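Local coordinates for protein putative sarcosine dimethylglycine methyltransferase (Galdieria sulphuraria, PDB 2O57) that is of unconfirmed function but probably transfers methyl groups from S-adenosylmethionine to sarcosine and dimethylglycine, at residues Ile185-Ile199 with Lys207-Ser219. Numbering follows the deposited sequence.
Sequences ITDPMKEDGIDKSSI and KLHDMGSLGLYRS
Tyr217 OH donates to Asp187 OD2 at 2.7 Å, the carboxylate oxygen lying at the edge of the ring near its plane and being met almost along its C-O axis. Water 1 donates to the same oxygen and to Pro188 O. Beside this bond the ring meets Ile185 CD1, and CE of selenomethionine Met189 lies 3.9 Å from Tyr217 CE2. Met189 SE, 34° off the ring normal, makes an oblique Met-aromatic contact. A bend at chi3 (96°) turns the methyl to the tyrosine, while Met189 SE lies 3.7 Å from Leu214 CD2. Further along, Lys190 N donates to Gly212 O (3.0 Å), and the extended Lys190 side chain runs past Met211 in the opposite direction to reach Asp210. Lys190 NZ forms a salt bridge to Asp210 OD1 (3.0 Å) on its syn lone pair. An asparagine in place of Asp210 would probably leave the Lys190 ammonium without its countercharge. These contacts join strand 181-190 of the mixed sheet, whose 3-2-1-4-5-7-6 strand order is that of class I, Rossmann-like methyltransferases, to the loop before helix 214-223 and to the helix's first turns. Ser213 is the N-cap, its OG accepting a weak bond from Leu216 N, and Asp192 OD1 takes the first-turn amide of Gly215 (N) at 2.7 Å; the partial positive charge of this helix end would probably stabilise the carboxylate. Water 2 links Leu214 N to Lys190 O. In the second shell, Leu161 N holds Asp187 OD1, Phe170 packs edge-to-face with Tyr217, and Trp275 of helix 262-280 touches both Pro188 and Met211.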
# COMPACT_ATOMS: atom_id res chain seq x y z
N ILE A 185 9.87 -1.00 5.39
CA ILE A 185 10.82 -1.07 4.26
C ILE A 185 10.13 -0.77 2.96
O ILE A 185 8.89 -0.95 2.82
CB ILE A 185 11.55 -2.43 4.12
CG1 ILE A 185 10.59 -3.58 3.72
CG2 ILE A 185 12.29 -2.76 5.41
CD1 ILE A 185 11.34 -4.87 3.30
N THR A 186 10.92 -0.29 2.00
CA THR A 186 10.50 -0.18 0.60
C THR A 186 11.64 -0.79 -0.24
O THR A 186 12.79 -0.78 0.19
CB THR A 186 10.18 1.29 0.11
OG1 THR A 186 11.37 2.12 0.01
CG2 THR A 186 9.06 1.96 0.90
N ASP A 187 11.32 -1.35 -1.41
CA ASP A 187 12.36 -1.92 -2.26
C ASP A 187 11.83 -2.10 -3.66
O ASP A 187 10.73 -2.65 -3.86
CB ASP A 187 12.77 -3.29 -1.69
CG ASP A 187 14.27 -3.61 -1.86
OD1 ASP A 187 15.10 -2.68 -1.91
OD2 ASP A 187 14.60 -4.82 -1.91
N PRO A 188 12.61 -1.69 -4.67
CA PRO A 188 12.27 -2.18 -6.00
C PRO A 188 12.37 -3.70 -5.95
O PRO A 188 13.25 -4.25 -5.24
CB PRO A 188 13.38 -1.61 -6.88
CG PRO A 188 13.93 -0.39 -6.11
CD PRO A 188 13.84 -0.85 -4.66
N MSE A 189 11.46 -4.38 -6.64
CA MSE A 189 11.40 -5.85 -6.56
C MSE A 189 10.83 -6.48 -7.82
O MSE A 189 10.41 -5.76 -8.72
CB MSE A 189 10.67 -6.35 -5.29
CG MSE A 189 9.48 -5.60 -4.76
SE MSE A 189 8.97 -6.32 -2.92
CE MSE A 189 9.73 -5.30 -1.67
N LYS A 190 10.89 -7.80 -7.90
CA LYS A 190 10.16 -8.53 -8.91
C LYS A 190 8.79 -8.91 -8.33
O LYS A 190 8.60 -9.01 -7.10
CB LYS A 190 10.94 -9.77 -9.42
CG LYS A 190 11.09 -10.93 -8.39
CD LYS A 190 11.92 -12.14 -8.97
CE LYS A 190 11.52 -13.43 -8.26
NZ LYS A 190 12.45 -14.58 -8.57
N GLU A 191 7.81 -9.05 -9.23
CA GLU A 191 6.50 -9.60 -8.84
C GLU A 191 6.64 -11.06 -8.41
O GLU A 191 7.43 -11.82 -8.99
CB GLU A 191 5.53 -9.48 -10.02
CG GLU A 191 5.17 -8.04 -10.33
CD GLU A 191 3.99 -7.56 -9.52
OE1 GLU A 191 3.51 -8.36 -8.67
OE2 GLU A 191 3.53 -6.42 -9.74
N ASP A 192 5.89 -11.46 -7.37
CA ASP A 192 5.81 -12.88 -6.97
C ASP A 192 5.50 -13.75 -8.18
O ASP A 192 4.65 -13.40 -8.99
CB ASP A 192 4.70 -13.15 -5.93
CG ASP A 192 4.91 -12.44 -4.60
OD1 ASP A 192 6.04 -12.22 -4.16
OD2 ASP A 192 3.88 -12.10 -3.98
N GLY A 193 6.17 -14.89 -8.28
CA GLY A 193 5.93 -15.84 -9.38
C GLY A 193 6.73 -15.59 -10.66
O GLY A 193 6.60 -16.32 -11.62
N ILE A 194 7.55 -14.54 -10.66
CA ILE A 194 8.42 -14.24 -11.80
C ILE A 194 9.74 -14.98 -11.59
O ILE A 194 10.40 -14.77 -10.57
CB ILE A 194 8.59 -12.71 -12.02
CG1 ILE A 194 7.39 -12.13 -12.80
CG2 ILE A 194 9.85 -12.37 -12.88
CD1 ILE A 194 6.09 -12.17 -12.12
N ASP A 195 10.11 -15.87 -12.51
CA ASP A 195 11.40 -16.55 -12.38
C ASP A 195 12.52 -15.59 -12.74
O ASP A 195 12.33 -14.73 -13.60
CB ASP A 195 11.50 -17.78 -13.28
CG ASP A 195 12.66 -18.70 -12.88
OD1 ASP A 195 12.51 -19.48 -11.91
OD2 ASP A 195 13.72 -18.63 -13.52
N LYS A 196 13.67 -15.75 -12.10
CA LYS A 196 14.87 -15.01 -12.49
C LYS A 196 15.19 -15.12 -14.01
O LYS A 196 15.61 -14.14 -14.63
CB LYS A 196 16.08 -15.39 -11.63
CG LYS A 196 16.51 -16.86 -11.71
CD LYS A 196 17.87 -17.07 -11.07
CE LYS A 196 17.96 -18.42 -10.32
NZ LYS A 196 17.92 -19.61 -11.21
N SER A 197 14.97 -16.30 -14.61
CA SER A 197 15.23 -16.50 -16.05
C SER A 197 14.53 -15.45 -16.92
O SER A 197 14.99 -15.13 -18.02
CB SER A 197 14.81 -17.90 -16.51
OG SER A 197 13.39 -18.01 -16.56
N SER A 198 13.45 -14.88 -16.39
CA SER A 198 12.61 -13.95 -17.15
C SER A 198 12.93 -12.47 -16.93
O SER A 198 12.33 -11.61 -17.55
CB SER A 198 11.14 -14.26 -16.89
OG SER A 198 10.42 -13.08 -16.58
N ILE A 199 13.92 -12.19 -16.07
CA ILE A 199 14.36 -10.81 -15.75
C ILE A 199 15.90 -10.73 -15.79
O ILE A 199 16.52 -9.91 -15.12
CB ILE A 199 13.84 -10.31 -14.39
CG1 ILE A 199 14.14 -11.32 -13.26
CG2 ILE A 199 12.33 -9.93 -14.49
CD1 ILE A 199 13.91 -10.74 -11.85
N LYS A 207 23.64 -6.32 -12.13
CA LYS A 207 24.59 -7.30 -11.54
C LYS A 207 24.11 -8.01 -10.24
O LYS A 207 24.81 -8.04 -9.23
CB LYS A 207 26.01 -6.70 -11.40
CG LYS A 207 26.75 -6.60 -12.77
CD LYS A 207 26.37 -5.29 -13.54
CE LYS A 207 27.46 -4.21 -13.33
NZ LYS A 207 28.72 -4.61 -14.13
N LEU A 208 22.93 -8.63 -10.33
CA LEU A 208 22.32 -9.39 -9.24
C LEU A 208 21.95 -10.83 -9.69
O LEU A 208 21.52 -11.01 -10.82
CB LEU A 208 21.03 -8.67 -8.79
CG LEU A 208 20.97 -7.76 -7.55
CD1 LEU A 208 22.18 -6.83 -7.39
CD2 LEU A 208 19.66 -6.96 -7.59
N HIS A 209 22.10 -11.83 -8.82
CA HIS A 209 21.67 -13.21 -9.14
C HIS A 209 20.15 -13.40 -9.26
O HIS A 209 19.67 -14.07 -10.19
CB HIS A 209 22.22 -14.20 -8.11
CG HIS A 209 23.69 -14.47 -8.24
ND1 HIS A 209 24.37 -14.32 -9.43
CD2 HIS A 209 24.60 -14.90 -7.34
CE1 HIS A 209 25.64 -14.63 -9.25
NE2 HIS A 209 25.81 -14.99 -7.99
N ASP A 210 19.43 -12.83 -8.30
CA ASP A 210 17.98 -12.80 -8.27
C ASP A 210 17.53 -11.55 -7.48
O ASP A 210 18.35 -10.75 -7.02
CB ASP A 210 17.40 -14.11 -7.69
CG ASP A 210 15.92 -14.34 -8.06
OD1 ASP A 210 15.23 -13.41 -8.54
OD2 ASP A 210 15.44 -15.48 -7.88
N MSE A 211 16.22 -11.40 -7.35
CA MSE A 211 15.65 -10.18 -6.82
C MSE A 211 14.74 -10.51 -5.64
O MSE A 211 14.23 -11.62 -5.56
CB MSE A 211 14.83 -9.53 -7.93
CG MSE A 211 14.74 -8.07 -7.81
SE MSE A 211 14.01 -7.23 -9.36
CE MSE A 211 13.90 -5.62 -8.56
N GLY A 212 14.54 -9.54 -4.74
CA GLY A 212 13.51 -9.65 -3.71
C GLY A 212 12.11 -9.64 -4.29
O GLY A 212 11.91 -9.26 -5.44
N SER A 213 11.13 -10.11 -3.51
CA SER A 213 9.70 -10.02 -3.84
C SER A 213 8.91 -10.03 -2.52
O SER A 213 9.45 -10.44 -1.47
CB SER A 213 9.25 -11.22 -4.70
OG SER A 213 9.44 -12.42 -3.97
N LEU A 214 7.67 -9.55 -2.57
CA LEU A 214 6.84 -9.49 -1.36
C LEU A 214 6.70 -10.87 -0.71
O LEU A 214 6.75 -10.97 0.51
CB LEU A 214 5.46 -8.90 -1.68
CG LEU A 214 5.41 -7.41 -2.07
CD1 LEU A 214 4.01 -7.03 -2.52
CD2 LEU A 214 5.85 -6.50 -0.85
N GLY A 215 6.52 -11.91 -1.53
CA GLY A 215 6.34 -13.27 -0.99
C GLY A 215 7.60 -13.76 -0.30
O GLY A 215 7.54 -14.34 0.80
N LEU A 216 8.76 -13.52 -0.92
CA LEU A 216 10.03 -13.96 -0.30
C LEU A 216 10.31 -13.21 1.02
O LEU A 216 10.63 -13.84 2.02
CB LEU A 216 11.22 -13.77 -1.24
CG LEU A 216 12.63 -14.08 -0.67
CD1 LEU A 216 12.83 -15.54 -0.21
CD2 LEU A 216 13.67 -13.71 -1.77
N TYR A 217 10.21 -11.89 0.98
CA TYR A 217 10.43 -11.08 2.18
C TYR A 217 9.50 -11.50 3.33
O TYR A 217 9.92 -11.58 4.48
CB TYR A 217 10.27 -9.59 1.86
CG TYR A 217 11.46 -9.01 1.08
CD1 TYR A 217 12.47 -9.83 0.56
CD2 TYR A 217 11.55 -7.65 0.85
CE1 TYR A 217 13.56 -9.28 -0.16
CE2 TYR A 217 12.64 -7.09 0.14
CZ TYR A 217 13.63 -7.92 -0.37
OH TYR A 217 14.69 -7.34 -1.08
N ARG A 218 8.23 -11.77 3.02
CA ARG A 218 7.28 -12.22 4.05
C ARG A 218 7.72 -13.54 4.69
O ARG A 218 7.66 -13.71 5.93
CB ARG A 218 5.88 -12.35 3.46
CG ARG A 218 4.80 -12.87 4.43
CD ARG A 218 3.38 -12.70 3.79
NE ARG A 218 3.25 -13.63 2.66
CZ ARG A 218 2.14 -13.83 1.95
NH1 ARG A 218 1.02 -13.16 2.23
NH2 ARG A 218 2.15 -14.72 0.97
N SER A 219 8.16 -14.48 3.84
CA SER A 219 8.62 -15.80 4.27
C SER A 219 9.87 -15.70 5.14
O SER A 219 9.96 -16.30 6.21
CB SER A 219 8.93 -16.67 3.04
OG SER A 219 9.51 -17.89 3.46
O HOH W 1 14.53 -6.39 -4.01
O HOH W 2 6.73 -8.58 -5.12